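Local coordinates for putative diflavin flavoprotein A 3 (Synechocystis sp., PDB 6H0C) that probably transfers electrons from NADH to oxygen, reducing it to water, and is represented here by its flavodiiron core without the flavin reductase part, at residues R242-Q245 with Q246-S249; S249-Q252 with A253-L256. All coordinates share one frame; numbering follows the deposited sequence.

Contact 1 (R242-Q245 with Q246-S249); sequences RNYQ and QWLS
Arg-242 to Ser-249 are two successive turns of alpha-helix, with the N-H groups of Gln-246, Trp-247, Leu-248 and Ser-249 each bonded to the carbonyl four residues back, the straightest being Trp-247 N to Asn-243 O at 2.8 Å and 172°. They belong to helix 237-253, which precedes strand 257-262, the first in chain order of the flavodoxin-like parallel sheet. The main side-chain meeting is between Asn-243 and Trp-247, one turn apart. Asn-243 CB sits over the face of the indole six-membered ring, 3.8 Å from its centroid, a CH-pi contact. Asn-243 OD1 comes down to 3.2 Å from Trp-247 CZ2, the amide plane standing steeply at 71° to the ring, while ND2 bonds back to Glu-239 O. Trp-247 CG lies beside its own backbone N (chi1 -60°), which lays the indole back under the previous turn, with Asn-243 O over one face, 3.1 Å from CG. The Tyr-244 ring meets the same indole rim to rim, with CD1 3.8 Å from Trp-247 CZ3, and neither ring lies over the other. Phe-199 of helix 189-202 touches both aromatic rings, and Arg-196 makes a cation-pi contact with Trp-247. Leu-248 packs on Val-210 and Leu-214 of helix 207-217. Gln-245 O takes two bonds from the exposed Ser-249, N at 3.0 Å and OG at 2.8 Å, reaching it from opposite faces of the carbonyl plane.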
# COMPACT_ATOMS: atom_id res chain seq x y z
N ARG A 242 13.84 -14.82 -0.17
CA ARG A 242 13.77 -15.93 0.79
C ARG A 242 13.24 -15.46 2.16
O ARG A 242 12.45 -16.14 2.80
CB ARG A 242 15.15 -16.60 0.95
CG ARG A 242 15.72 -17.23 -0.33
CD ARG A 242 16.98 -18.08 -0.05
NE ARG A 242 18.03 -17.36 0.69
CZ ARG A 242 19.10 -16.79 0.14
NH1 ARG A 242 19.29 -16.85 -1.18
NH2 ARG A 242 20.00 -16.15 0.90
N ASN A 243 13.68 -14.28 2.60
CA ASN A 243 13.17 -13.69 3.84
C ASN A 243 11.65 -13.43 3.79
O ASN A 243 10.93 -13.75 4.73
CB ASN A 243 13.91 -12.39 4.15
CG ASN A 243 15.20 -12.63 4.96
OD1 ASN A 243 15.24 -12.40 6.17
ND2 ASN A 243 16.25 -13.07 4.29
N TYR A 244 11.18 -12.83 2.70
CA TYR A 244 9.74 -12.59 2.52
C TYR A 244 8.95 -13.90 2.66
O TYR A 244 7.92 -13.95 3.33
CB TYR A 244 9.46 -11.97 1.16
CG TYR A 244 9.35 -10.46 1.14
CD1 TYR A 244 10.26 -9.66 1.83
CD2 TYR A 244 8.34 -9.83 0.41
CE1 TYR A 244 10.17 -8.28 1.79
CE2 TYR A 244 8.23 -8.46 0.37
CZ TYR A 244 9.14 -7.68 1.06
OH TYR A 244 9.02 -6.30 1.01
N GLN A 245 9.45 -14.96 2.03
CA GLN A 245 8.77 -16.25 2.10
C GLN A 245 8.69 -16.74 3.54
O GLN A 245 7.64 -17.22 3.98
CB GLN A 245 9.49 -17.30 1.23
CG GLN A 245 9.22 -17.16 -0.25
CD GLN A 245 7.73 -17.00 -0.58
OE1 GLN A 245 6.85 -17.34 0.23
NE2 GLN A 245 7.43 -16.48 -1.77
N GLN A 246 9.79 -16.60 4.28
CA GLN A 246 9.83 -17.03 5.67
C GLN A 246 8.90 -16.17 6.54
O GLN A 246 8.12 -16.70 7.35
CB GLN A 246 11.25 -16.96 6.20
CG GLN A 246 11.38 -17.34 7.66
CD GLN A 246 12.68 -16.86 8.26
OE1 GLN A 246 13.66 -16.63 7.54
NE2 GLN A 246 12.70 -16.69 9.58
N TRP A 247 8.97 -14.85 6.36
CA TRP A 247 8.11 -13.94 7.11
C TRP A 247 6.62 -14.18 6.82
O TRP A 247 5.80 -14.18 7.73
CB TRP A 247 8.47 -12.49 6.80
CG TRP A 247 9.87 -12.17 7.15
CD1 TRP A 247 10.67 -12.85 8.01
CD2 TRP A 247 10.66 -11.10 6.62
NE1 TRP A 247 11.91 -12.26 8.07
CE2 TRP A 247 11.93 -11.18 7.22
CE3 TRP A 247 10.41 -10.07 5.70
CZ2 TRP A 247 12.95 -10.27 6.94
CZ3 TRP A 247 11.43 -9.16 5.42
CH2 TRP A 247 12.68 -9.28 6.03
N LEU A 248 6.29 -14.38 5.55
CA LEU A 248 4.92 -14.70 5.17
C LEU A 248 4.46 -16.00 5.83
O LEU A 248 3.34 -16.11 6.34
CB LEU A 248 4.80 -14.80 3.65
CG LEU A 248 4.94 -13.48 2.90
CD1 LEU A 248 5.22 -13.72 1.41
CD2 LEU A 248 3.67 -12.67 3.08
N SER A 249 5.35 -16.98 5.83
CA SER A 249 5.07 -18.25 6.47
C SER A 249 4.79 -18.07 7.94
O SER A 249 3.85 -18.66 8.47
CB SER A 249 6.23 -19.22 6.27
OG SER A 249 6.42 -19.51 4.90

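Contact 2 (S249-Q252 with A253-L256); sequences SEQQ and AQAL
At the C-terminal turn of helix 237-253, Glu-250 and Gln-251 meet Ala-253 and Gln-254 as the chain turns out toward strand 257-262. The backbone bonds here are of the i to i-3, 3-10 type, and both are weak: Ala-253 N reaches Glu-250 O at 3.3 Å with a bent angle of 138°, and Gln-254 N reaches Gln-251 O at the same length but much straighter. Gln-251 O is also approached by the side chain of Gln-254, whose NE2 makes a second weak bond to it at 3.5 Å. The two glutamine side chains lie next to each other and point the same way, their amide planes 76° apart, with Gln-254 NE2 3.0 Å from Gln-251 OE1. Gln-254 starts beside its backbone N (chi1 -58°) and then runs extended, a course that carries CG to 3.0 Å from Glu-250 O and places the amide alongside that of Gln-251. A water joins the far ends of the pair, accepting from Gln-251 NE2 at 2.7 Å and giving a weak bond to Gln-254 OE1. Another bridges backbone, donating to Gln-254 O at 2.9 Å and weakly to Gln-252 O. Gln-251 and Gln-252 also touch Ala-207 of helix 207-217. Bonds of 3-10 type and water on the last carbonyls are common where an alpha-helix ends; the Gln-254 amide adds to them in this helix-to-strand connection.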
# COMPACT_ATOMS: atom_id res chain seq x y z
N SER A 249 5.35 -16.98 5.83
CA SER A 249 5.07 -18.25 6.47
C SER A 249 4.79 -18.07 7.94
O SER A 249 3.85 -18.66 8.47
CB SER A 249 6.23 -19.22 6.27
OG SER A 249 6.42 -19.51 4.90
N GLU A 250 5.57 -17.24 8.62
CA GLU A 250 5.37 -17.13 10.06
C GLU A 250 4.11 -16.35 10.39
O GLU A 250 3.46 -16.63 11.40
CB GLU A 250 6.57 -16.53 10.77
CG GLU A 250 7.25 -15.37 10.11
CD GLU A 250 8.57 -15.04 10.81
OE1 GLU A 250 9.48 -15.90 10.81
OE2 GLU A 250 8.67 -13.93 11.38
N GLN A 251 3.73 -15.40 9.54
CA GLN A 251 2.50 -14.66 9.76
C GLN A 251 1.29 -15.58 9.70
O GLN A 251 0.42 -15.56 10.57
CB GLN A 251 2.34 -13.52 8.75
CG GLN A 251 3.26 -12.32 9.01
CD GLN A 251 3.06 -11.71 10.38
OE1 GLN A 251 1.94 -11.48 10.82
NE2 GLN A 251 4.16 -11.46 11.09
N GLN A 252 1.22 -16.41 8.66
CA GLN A 252 0.05 -17.24 8.46
C GLN A 252 0.04 -18.42 9.43
O GLN A 252 -0.96 -19.10 9.59
CB GLN A 252 -0.01 -17.70 7.01
CG GLN A 252 -0.21 -16.52 6.07
CD GLN A 252 -0.16 -16.91 4.60
OE1 GLN A 252 0.91 -17.12 4.04
NE2 GLN A 252 -1.32 -16.98 3.98
N ALA A 253 1.16 -18.62 10.12
CA ALA A 253 1.30 -19.74 11.04
C ALA A 253 0.91 -19.38 12.46
O ALA A 253 0.80 -20.26 13.32
CB ALA A 253 2.74 -20.26 11.02
N GLN A 254 0.69 -18.10 12.73
CA GLN A 254 0.38 -17.68 14.10
C GLN A 254 -0.99 -18.19 14.55
O GLN A 254 -1.92 -18.32 13.75
CB GLN A 254 0.48 -16.16 14.19
CG GLN A 254 1.86 -15.70 13.79
CD GLN A 254 2.09 -14.23 13.95
OE1 GLN A 254 2.86 -13.81 14.82
NE2 GLN A 254 1.45 -13.43 13.11
N ALA A 255 -1.09 -18.51 15.83
CA ALA A 255 -2.27 -19.21 16.36
C ALA A 255 -3.52 -18.36 16.31
O ALA A 255 -4.62 -18.87 16.09
CB ALA A 255 -2.01 -19.67 17.79
N LEU A 256 -3.35 -17.06 16.54
CA LEU A 256 -4.49 -16.17 16.61
C LEU A 256 -4.48 -15.19 15.44
O LEU A 256 -3.42 -14.83 14.92
CB LEU A 256 -4.49 -15.43 17.94
CG LEU A 256 -4.77 -16.34 19.15
CD1 LEU A 256 -4.64 -15.57 20.46
CD2 LEU A 256 -6.15 -17.01 19.06
O HOH W 1 4.13 -10.90 13.71
O HOH W 2 -2.81 -17.17 11.24

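In the fold
Contacts 1 and 2 are consecutive pieces of one element, sharing Ser-249, with their centres about 11 Å apart. Contact 1 covers regular turns pressed by Tyr-244, Trp-247 and Leu-248 against helices 189-202 and 207-217; contact 2 is the more exposed, where the helix is left and the chain heads for the flavodoxin-like sheet. There Leu-256 pairs through its backbone with Ala-286 and touches helix 382-404. Arg-196 relates the two, making a cation-pi contact with Trp-247 and a long, weak ion pair with Glu-250. From the centre of the chain it is about 18 Å to the centre of contact 1 and about 21 Å to that of contact 2.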